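Local coordinates for cupin 2, conserved barrel domain protein (Novosphingobium aromaticivorans DSM 12444, PDB 3ES1) that is of unknown function but adopts a cupin-like beta-barrel fold and assembles with a second copy of itself, at residues Val14-Thr19 and Leu49-Ala54; Thr37-Ser42 and Asp85-Lys90; Ile128-Arg131 and Leu136-Asn139. All blocks are in the same frame, centred on the assembly; numbering follows the deposited sequence.

Contact 1: residues Val14-Thr19 and Leu49-Ala54; sequences VQRVVT and LVWTTA
Arg-16 reaches across to Val-50 and Trp-51 at a classic beta bulge, where both of the latter residues face Ile-81 of strand 79-86 in the large antiparallel sheet of this cupin-like fold. The axes of the two segments come no closer than 9.0 Å, and strand 27-39 lies between them in the sheet order, so the two backbones do not pair; side chains make the contact, Arg-16 bonding to a backbone carbonyl.

The polar part is one hydrogen bond. Arg-16 NH1 donates to Val-50 O over 2.9 Å with an N-H...O angle of 157°; the oxygen sits at the edge of the guanidinium, close to its plane, and is met nearly along the C=O axis. The arginine gets there because CG stands anti to the backbone N (chi1 -179°) and the chain runs extended before bending at chi3. Two acidic side chains complete the charge pairing: Asp-65 on NH1 and Asp-33 on NE. A leucine in place of Arg-16 would probably leave Val-50 O without this donor and deprive Asp-33 and Asp-65 of these salt bridges.

The apolar part lies alongside. Arg-16 and Val-50 run antiparallel past one another, with CD of the arginine 3.9 Å from Val-50 CG1. Val-18 stands roughly perpendicular to the Trp-51 side chain, its CG1 lying 3.9 Å from CH2 of the indole. Outside the pair, Val-129 of the second subunit packs on Trp-51, and Arg-16 to Val-18 pair in parallel with a strand of that subunit.

Where the two kinds meet, Val-18 CG2 lies 3.9 Å above one guanidinium face, displaced toward its rim. The guanidinium and indole planes are inclined at 55°. Arg-16 NH1 comes to the indole edge, 3.5 Å from Trp-51 CE3.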
loop_
_atom_site.group_PDB
_atom_site.type_symbol
_atom_site.label_atom_id
_atom_site.label_comp_id
_atom_site.label_asym_id
_atom_site.label_seq_id
_atom_site.Cartn_x
_atom_site.Cartn_y
_atom_site.Cartn_z
ATOM N N VAL A 14 -12.616 8.767 -3.598
ATOM C CA VAL A 14 -11.430 8.049 -4.068
ATOM C C VAL A 14 -11.666 7.346 -5.422
ATOM O O VAL A 14 -12.572 6.570 -5.574
ATOM C CB VAL A 14 -11.021 7.001 -3.005
ATOM C CG1 VAL A 14 -9.789 6.164 -3.469
ATOM C CG2 VAL A 14 -10.812 7.669 -1.613
ATOM N N GLN A 15 -10.826 7.668 -6.391
ATOM C CA GLN A 15 -10.775 6.964 -7.683
ATOM C C GLN A 15 -10.054 5.646 -7.529
ATOM O O GLN A 15 -8.934 5.586 -6.999
ATOM C CB GLN A 15 -10.036 7.841 -8.735
ATOM C CG GLN A 15 -9.869 7.212 -10.129
ATOM C CD GLN A 15 -8.930 8.009 -10.991
ATOM O OE1 GLN A 15 -8.116 8.817 -10.476
ATOM N NE2 GLN A 15 -8.987 7.769 -12.306
ATOM N N ARG A 16 -10.703 4.600 -8.032
ATOM C CA ARG A 16 -10.161 3.246 -8.105
ATOM C C ARG A 16 -10.133 2.777 -9.565
ATOM O O ARG A 16 -11.145 2.834 -10.272
ATOM C CB ARG A 16 -10.997 2.278 -7.254
ATOM C CG ARG A 16 -10.468 0.807 -7.255
ATOM C CD ARG A 16 -11.371 -0.112 -6.437
ATOM N NE ARG A 16 -12.536 -0.522 -7.186
ATOM C CZ ARG A 16 -13.217 -1.639 -6.993
ATOM N NH1 ARG A 16 -12.864 -2.493 -6.050
ATOM N NH2 ARG A 16 -14.246 -1.893 -7.770
ATOM N N VAL A 17 -8.966 2.348 -9.997
ATOM C CA VAL A 17 -8.782 1.821 -11.343
ATOM C C VAL A 17 -8.275 0.418 -11.238
ATOM O O VAL A 17 -7.214 0.180 -10.670
ATOM C CB VAL A 17 -7.790 2.684 -12.194
ATOM C CG1 VAL A 17 -7.480 1.977 -13.541
ATOM C CG2 VAL A 17 -8.319 4.144 -12.401
ATOM N N VAL A 18 -8.999 -0.515 -11.825
ATOM C CA VAL A 18 -8.635 -1.955 -11.753
ATOM C C VAL A 18 -8.337 -2.527 -13.115
ATOM O O VAL A 18 -9.133 -2.395 -14.035
ATOM C CB VAL A 18 -9.758 -2.800 -11.133
ATOM C CG1 VAL A 18 -9.321 -4.302 -11.008
ATOM C CG2 VAL A 18 -10.204 -2.217 -9.780
ATOM N N THR A 19 -7.193 -3.212 -13.229
ATOM C CA THR A 19 -6.775 -3.801 -14.487
ATOM C C THR A 19 -7.083 -5.290 -14.522
ATOM O O THR A 19 -7.434 -5.881 -13.528
ATOM C CB THR A 19 -5.251 -3.625 -14.766
ATOM O OG1 THR A 19 -4.457 -4.560 -14.001
ATOM C CG2 THR A 19 -4.788 -2.257 -14.443
ATOM N N LEU A 49 -13.271 0.463 1.763
ATOM C CA LEU A 49 -12.581 -0.752 1.250
ATOM C C LEU A 49 -12.280 -0.598 -0.224
ATOM O O LEU A 49 -13.141 -0.219 -1.009
ATOM C CB LEU A 49 -13.447 -1.990 1.497
ATOM C CG LEU A 49 -12.888 -3.326 1.089
ATOM C CD1 LEU A 49 -11.518 -3.546 1.712
ATOM C CD2 LEU A 49 -13.881 -4.417 1.387
ATOM N N VAL A 50 -11.050 -0.899 -0.611
ATOM C CA VAL A 50 -10.652 -0.740 -1.997
ATOM C C VAL A 50 -10.496 -2.082 -2.716
ATOM O O VAL A 50 -11.004 -2.248 -3.803
ATOM C CB VAL A 50 -9.393 0.155 -2.097
ATOM C CG1 VAL A 50 -8.847 0.144 -3.497
ATOM C CG2 VAL A 50 -9.817 1.618 -1.678
ATOM N N TRP A 51 -9.806 -3.010 -2.071
ATOM C CA TRP A 51 -9.540 -4.348 -2.614
ATOM C C TRP A 51 -9.164 -5.313 -1.500
ATOM O O TRP A 51 -8.707 -4.904 -0.420
ATOM C CB TRP A 51 -8.397 -4.300 -3.679
ATOM C CG TRP A 51 -8.405 -5.458 -4.669
ATOM C CD1 TRP A 51 -7.663 -6.583 -4.607
ATOM C CD2 TRP A 51 -9.259 -5.612 -5.812
ATOM N NE1 TRP A 51 -7.979 -7.434 -5.628
ATOM C CE2 TRP A 51 -8.951 -6.858 -6.398
ATOM C CE3 TRP A 51 -10.261 -4.823 -6.391
ATOM C CZ2 TRP A 51 -9.615 -7.329 -7.541
ATOM C CZ3 TRP A 51 -10.882 -5.261 -7.502
ATOM C CH2 TRP A 51 -10.573 -6.512 -8.076
ATOM N N THR A 52 -9.341 -6.581 -1.830
ATOM C CA THR A 52 -8.913 -7.729 -1.026
ATOM C C THR A 52 -8.473 -8.864 -1.912
ATOM O O THR A 52 -8.952 -9.010 -3.035
ATOM C CB THR A 52 -10.040 -8.280 -0.150
ATOM O OG1 THR A 52 -11.072 -8.834 -0.966
ATOM C CG2 THR A 52 -10.605 -7.178 0.751
ATOM N N THR A 53 -7.575 -9.690 -1.404
ATOM C CA THR A 53 -7.267 -10.989 -2.044
ATOM C C THR A 53 -7.544 -12.079 -1.020
ATOM O O THR A 53 -7.292 -11.883 0.180
ATOM C CB THR A 53 -5.791 -11.015 -2.550
ATOM O OG1 THR A 53 -4.891 -10.993 -1.444
ATOM C CG2 THR A 53 -5.525 -9.819 -3.440
ATOM N N ALA A 54 -8.096 -13.204 -1.474
ATOM C CA ALA A 54 -8.538 -14.258 -0.549
ATOM C C ALA A 54 -7.320 -14.908 0.086
ATOM O O ALA A 54 -7.370 -15.357 1.215
ATOM C CB ALA A 54 -9.436 -15.319 -1.256
#

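Contact 2: residues Thr37-Ser42 and Asp85-Lys90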
loop_
_atom_site.group_PDB
_atom_site.type_symbol
_atom_site.label_atom_id
_atom_site.label_comp_id
_atom_site.label_asym_id
_atom_site.label_seq_id
_atom_site.Cartn_x
_atom_site.Cartn_y
_atom_site.Cartn_z
ATOM N N THR A 37 -15.408 7.825 1.005
ATOM C CA THR A 37 -15.321 7.143 2.297
ATOM C C THR A 37 -16.615 7.486 3.069
ATOM O O THR A 37 -17.184 8.561 2.949
ATOM C CB THR A 37 -14.028 7.474 3.128
ATOM O OG1 THR A 37 -14.085 8.824 3.645
ATOM C CG2 THR A 37 -12.704 7.210 2.315
ATOM N N ARG A 38 -17.086 6.505 3.819
ATOM C CA ARG A 38 -18.321 6.618 4.602
ATOM C C ARG A 38 -18.116 6.368 6.097
ATOM O O ARG A 38 -17.274 5.567 6.554
ATOM C CB ARG A 38 -19.375 5.661 4.043
ATOM C CG ARG A 38 -19.716 5.877 2.535
ATOM C CD ARG A 38 -20.166 7.281 2.289
ATOM N NE ARG A 38 -21.432 7.548 2.936
ATOM C CZ ARG A 38 -22.601 7.233 2.403
ATOM N NH1 ARG A 38 -22.614 6.616 1.227
ATOM N NH2 ARG A 38 -23.733 7.512 3.046
HETATM N N MSE A 39 -18.935 7.071 6.859
HETATM C CA MSE A 39 -18.879 7.081 8.325
HETATM C C MSE A 39 -19.147 5.711 8.916
HETATM O O MSE A 39 -20.025 4.973 8.482
HETATM C CB MSE A 39 -19.885 8.094 8.914
HETATM C CG MSE A 39 -19.517 8.544 10.296
HETATM SE SE MSE A 39 -17.963 9.724 10.383
HETATM C CE MSE A 39 -18.746 11.389 9.777
ATOM N N ILE A 40 -18.336 5.352 9.894
ATOM C CA ILE A 40 -18.605 4.146 10.708
ATOM C C ILE A 40 -19.539 4.551 11.882
ATOM O O ILE A 40 -19.646 5.753 12.225
ATOM C CB ILE A 40 -17.317 3.466 11.246
ATOM C CG1 ILE A 40 -16.599 4.374 12.271
ATOM C CG2 ILE A 40 -16.370 3.009 10.097
ATOM C CD1 ILE A 40 -15.285 3.838 12.650
ATOM N N PRO A 41 -20.213 3.559 12.505
ATOM C CA PRO A 41 -21.200 3.897 13.553
ATOM C C PRO A 41 -20.696 4.761 14.701
ATOM O O PRO A 41 -21.433 5.626 15.173
ATOM C CB PRO A 41 -21.674 2.519 14.029
ATOM C CG PRO A 41 -21.636 1.707 12.761
ATOM C CD PRO A 41 -20.320 2.147 12.116
ATOM N N SER A 42 -19.446 4.576 15.096
ATOM C CA SER A 42 -18.855 5.314 16.251
ATOM C C SER A 42 -18.708 6.819 15.997
ATOM O O SER A 42 -18.707 7.642 16.942
ATOM C CB SER A 42 -17.475 4.745 16.596
ATOM O OG SER A 42 -16.538 5.045 15.559
ATOM N N ASP A 85 -10.244 7.545 7.010
ATOM C CA ASP A 85 -10.182 8.982 7.351
ATOM C C ASP A 85 -10.490 9.124 8.811
ATOM O O ASP A 85 -11.630 8.947 9.244
ATOM C CB ASP A 85 -11.195 9.799 6.566
ATOM C CG ASP A 85 -10.979 9.742 5.056
ATOM O OD1 ASP A 85 -9.924 9.268 4.576
ATOM O OD2 ASP A 85 -11.872 10.235 4.336
HETATM N N MSE A 86 -9.441 9.443 9.560
HETATM C CA MSE A 86 -9.526 9.675 11.006
HETATM C C MSE A 86 -10.005 11.106 11.203
HETATM O O MSE A 86 -9.421 12.055 10.670
HETATM C CB MSE A 86 -8.171 9.477 11.705
HETATM C CG MSE A 86 -7.579 8.047 11.693
HETATM SE SE MSE A 86 -8.764 6.672 12.373
HETATM C CE MSE A 86 -8.664 6.884 14.280
ATOM N N LEU A 87 -11.091 11.249 11.949
ATOM C CA LEU A 87 -11.708 12.577 12.156
ATOM C C LEU A 87 -11.017 13.365 13.267
ATOM O O LEU A 87 -10.382 12.777 14.149
ATOM C CB LEU A 87 -13.226 12.459 12.404
ATOM C CG LEU A 87 -14.179 12.376 11.177
ATOM C CD1 LEU A 87 -13.757 11.469 10.118
ATOM C CD2 LEU A 87 -15.566 12.011 11.561
ATOM N N PRO A 88 -11.091 14.710 13.203
ATOM C CA PRO A 88 -10.338 15.508 14.190
ATOM C C PRO A 88 -10.788 15.230 15.619
ATOM O O PRO A 88 -11.971 15.134 15.880
ATOM C CB PRO A 88 -10.637 16.964 13.792
ATOM C CG PRO A 88 -11.519 16.940 12.694
ATOM C CD PRO A 88 -11.687 15.550 12.162
ATOM N N GLY A 89 -9.830 15.100 16.524
ATOM C CA GLY A 89 -10.120 14.833 17.930
ATOM C C GLY A 89 -10.589 13.429 18.248
ATOM O O GLY A 89 -11.096 13.148 19.332
ATOM N N LYS A 90 -10.461 12.538 17.275
ATOM C CA LYS A 90 -10.925 11.153 17.420
ATOM C C LYS A 90 -9.774 10.181 17.444
ATOM O O LYS A 90 -8.665 10.461 16.951
ATOM C CB LYS A 90 -11.864 10.763 16.262
ATOM C CG LYS A 90 -13.088 11.678 16.024
ATOM C CD LYS A 90 -13.985 11.826 17.245
ATOM C CE LYS A 90 -15.356 12.388 16.879
ATOM N NZ LYS A 90 -16.160 12.631 18.085
HETATM O O HOH W 1 -17.094 9.819 17.738
#
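Thr-37 OG1 donates a hydrogen bond to Asp-85 OD2 over 2.7 Å, the one direct polar link between these segments. The hydroxyl meets the oxygen from above the carboxylate plane, 57° out of it, and the two side chains approach at a slant. Thr-37 holds OG1 between its backbone N and carbonyl carbon (chi1 72°), which puts CG2 near the carboxylate as well, 3.7 Å from Asp-85 OD2.

Nearer the surface the contact is apolar. Selenomethionine Met-39 has a chain bent at chi2 and chi3, and the folded end lays SE 3.5 Å from Leu-87 CD2 and CE 3.7 Å from the same methyl carbon. Farther along, a water molecule joins the segments: it donates to Ser-42 O at 2.8 Å and accepts from Lys-90 NZ at 3.0 Å.

A second shell fixes the polar pair. Asp-85 OD1 forms a salt bridge with Arg-146 and OD2 is also hydrogen-bonded to Ser-9 OG, so both carboxylate oxygens are engaged, while Thr-37 OG1 has Ser-46 OG as a further partner. Strand 45-53 runs between the segments, pairing by backbone with Arg-38 through Phe-47 and with Asp-85 through Ser-46.

Past Leu-87 the chain reverses in a type II beta turn closed by Lys-90 N to Leu-87 O, with Gly-89 at the third position and a positive phi. The Pro-Gly turn at the end of strand 79-86 is consistent with the start of the first conserved cupin sequence motif, whose opening glycine Gly-89 would be.

Contact 3: residues Ile128-Arg131 and Leu136-Asn139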
loop_
_atom_site.group_PDB
_atom_site.type_symbol
_atom_site.label_atom_id
_atom_site.label_comp_id
_atom_site.label_asym_id
_atom_site.label_seq_id
_atom_site.Cartn_x
_atom_site.Cartn_y
_atom_site.Cartn_z
ATOM N N ILE A 128 4.103 4.005 7.563
ATOM C CA ILE A 128 4.201 3.142 8.724
ATOM C C ILE A 128 4.309 1.674 8.285
ATOM O O ILE A 128 3.552 1.205 7.438
ATOM C CB ILE A 128 3.005 3.256 9.690
ATOM C CG1 ILE A 128 2.714 4.742 10.046
ATOM C CG2 ILE A 128 3.265 2.419 10.911
ATOM C CD1 ILE A 128 1.624 5.307 9.147
ATOM N N VAL A 129 5.295 0.995 8.863
ATOM C CA VAL A 129 5.411 -0.478 8.753
ATOM C C VAL A 129 4.999 -1.075 10.096
ATOM O O VAL A 129 5.770 -1.048 11.061
ATOM C CB VAL A 129 6.847 -0.891 8.347
ATOM C CG1 VAL A 129 6.977 -2.400 8.112
ATOM C CG2 VAL A 129 7.285 -0.096 7.076
ATOM N N GLN A 130 3.779 -1.584 10.155
ATOM C CA GLN A 130 3.182 -2.064 11.387
ATOM C C GLN A 130 3.389 -3.561 11.477
ATOM O O GLN A 130 2.790 -4.287 10.787
ATOM C CB GLN A 130 1.687 -1.680 11.493
ATOM C CG GLN A 130 0.980 -2.015 12.776
ATOM C CD GLN A 130 0.883 -0.819 13.717
ATOM O OE1 GLN A 130 1.486 -0.790 14.726
ATOM N NE2 GLN A 130 0.172 0.154 13.328
ATOM N N ARG A 131 4.283 -3.985 12.350
ATOM C CA ARG A 131 4.761 -5.384 12.400
ATOM C C ARG A 131 4.042 -6.220 13.485
ATOM O O ARG A 131 4.666 -6.854 14.329
ATOM C CB ARG A 131 6.292 -5.412 12.515
ATOM C CG ARG A 131 6.984 -4.841 11.250
ATOM C CD ARG A 131 8.476 -4.780 11.363
ATOM N NE ARG A 131 9.010 -6.107 11.681
ATOM C CZ ARG A 131 9.450 -6.471 12.869
ATOM N NH1 ARG A 131 9.411 -5.630 13.883
ATOM N NH2 ARG A 131 9.893 -7.705 13.050
ATOM N N LEU A 136 -3.080 2.088 18.422
ATOM C CA LEU A 136 -4.248 2.896 18.016
ATOM C C LEU A 136 -3.769 4.095 17.194
ATOM O O LEU A 136 -2.595 4.497 17.249
ATOM C CB LEU A 136 -5.074 3.362 19.260
ATOM C CG LEU A 136 -4.497 4.351 20.290
ATOM C CD1 LEU A 136 -4.493 5.824 19.760
ATOM C CD2 LEU A 136 -5.263 4.276 21.582
ATOM N N TRP A 137 -4.685 4.649 16.431
ATOM C CA TRP A 137 -4.466 5.888 15.673
ATOM C C TRP A 137 -5.299 7.028 16.284
ATOM O O TRP A 137 -6.483 6.858 16.539
ATOM C CB TRP A 137 -4.866 5.721 14.204
ATOM C CG TRP A 137 -4.199 4.586 13.509
ATOM C CD1 TRP A 137 -4.706 3.342 13.339
ATOM C CD2 TRP A 137 -2.867 4.552 12.977
ATOM N NE1 TRP A 137 -3.806 2.522 12.699
ATOM C CE2 TRP A 137 -2.658 3.229 12.473
ATOM C CE3 TRP A 137 -1.831 5.484 12.881
ATOM C CZ2 TRP A 137 -1.487 2.844 11.859
ATOM C CZ3 TRP A 137 -0.670 5.097 12.262
ATOM C CH2 TRP A 137 -0.503 3.785 11.759
ATOM N N ARG A 138 -4.653 8.158 16.490
ATOM C CA ARG A 138 -5.275 9.351 17.100
ATOM C C ARG A 138 -4.999 10.594 16.295
ATOM O O ARG A 138 -3.869 10.885 15.962
ATOM C CB ARG A 138 -4.799 9.557 18.557
ATOM C CG ARG A 138 -5.486 10.742 19.278
ATOM C CD ARG A 138 -4.970 10.915 20.694
ATOM N NE ARG A 138 -5.315 9.765 21.526
ATOM C CZ ARG A 138 -4.445 8.881 21.982
ATOM N NH1 ARG A 138 -3.160 9.008 21.715
ATOM N NH2 ARG A 138 -4.876 7.890 22.737
ATOM N N ASN A 139 -6.078 11.290 15.939
ATOM C CA ASN A 139 -5.996 12.582 15.255
ATOM C C ASN A 139 -6.140 13.675 16.276
ATOM O O ASN A 139 -7.221 13.887 16.815
ATOM C CB ASN A 139 -7.095 12.712 14.205
ATOM C CG ASN A 139 -6.936 13.922 13.313
ATOM O OD1 ASN A 139 -6.237 14.880 13.626
ATOM N ND2 ASN A 139 -7.592 13.875 12.169
#
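Gln-130, whose amide oxygen OE1 is hydrogen-bonded to Thr-133 OG1, turns its other amide atom, NE2, to the indole of Trp-137. NE2 lies 3.5 Å from CZ2 and comes at the ring obliquely, the amide and ring planes being 76° apart; this is a packing contact and not a hydrogen bond. Gln-130 arrives with CG anti to its backbone nitrogen (chi1 -175°) and a bend at chi2, while the bond with Thr-133 would restrain the rotation of the amide.

Ile-128 supplies the apolar half. Its CG1 lies at the rim of the indole, in the ring plane and 3.8 Å from Trp-137 CH2, and its CD1 touches the same carbon at 3.7 Å on an oblique line. Ile-128 and Gln-130 thus both meet the benzo end of the indole, head-on to the tryptophan side chain.

With the CA atoms of Ile-128 and Trp-137 11.4 Å apart, the contact is carried by side-chain ends, the long indole reaching toward the other strand. Phe-149 and His-135 also bring their rings against Trp-137, and Ile-110 and Leu-112 of strand 110-113 pack on it. Strand 127-130 belongs to the large sheet and strand 136-138 to the three-stranded one, so the tryptophan packs between the two sheets, consistent with the interior of a cupin beta-barrel.

In the fold
Contacts 1 and 2 belong to one sheet and each skips a strand, 27-39 in contact 1 and 45-53 in contact 2. Contact 3 joins that sheet to the three-stranded one. The touching residues of contacts 1 and 3 are all buried; these contacts lie on opposite sides of the chain's centre and both touch the second subunit. Contact 2 is partly exposed, and no other chain reaches it. Chemistry follows place: a charged arginine among aspartates in contact 1, a carboxylate network grading into a water bridge in contact 2, one indole packed against an aliphatic chain and an amide in contact 3. Contacts 2 and 3 meet, Lys-90 O probably hydrogen-bonding Asn-139 N at 2.9 Å.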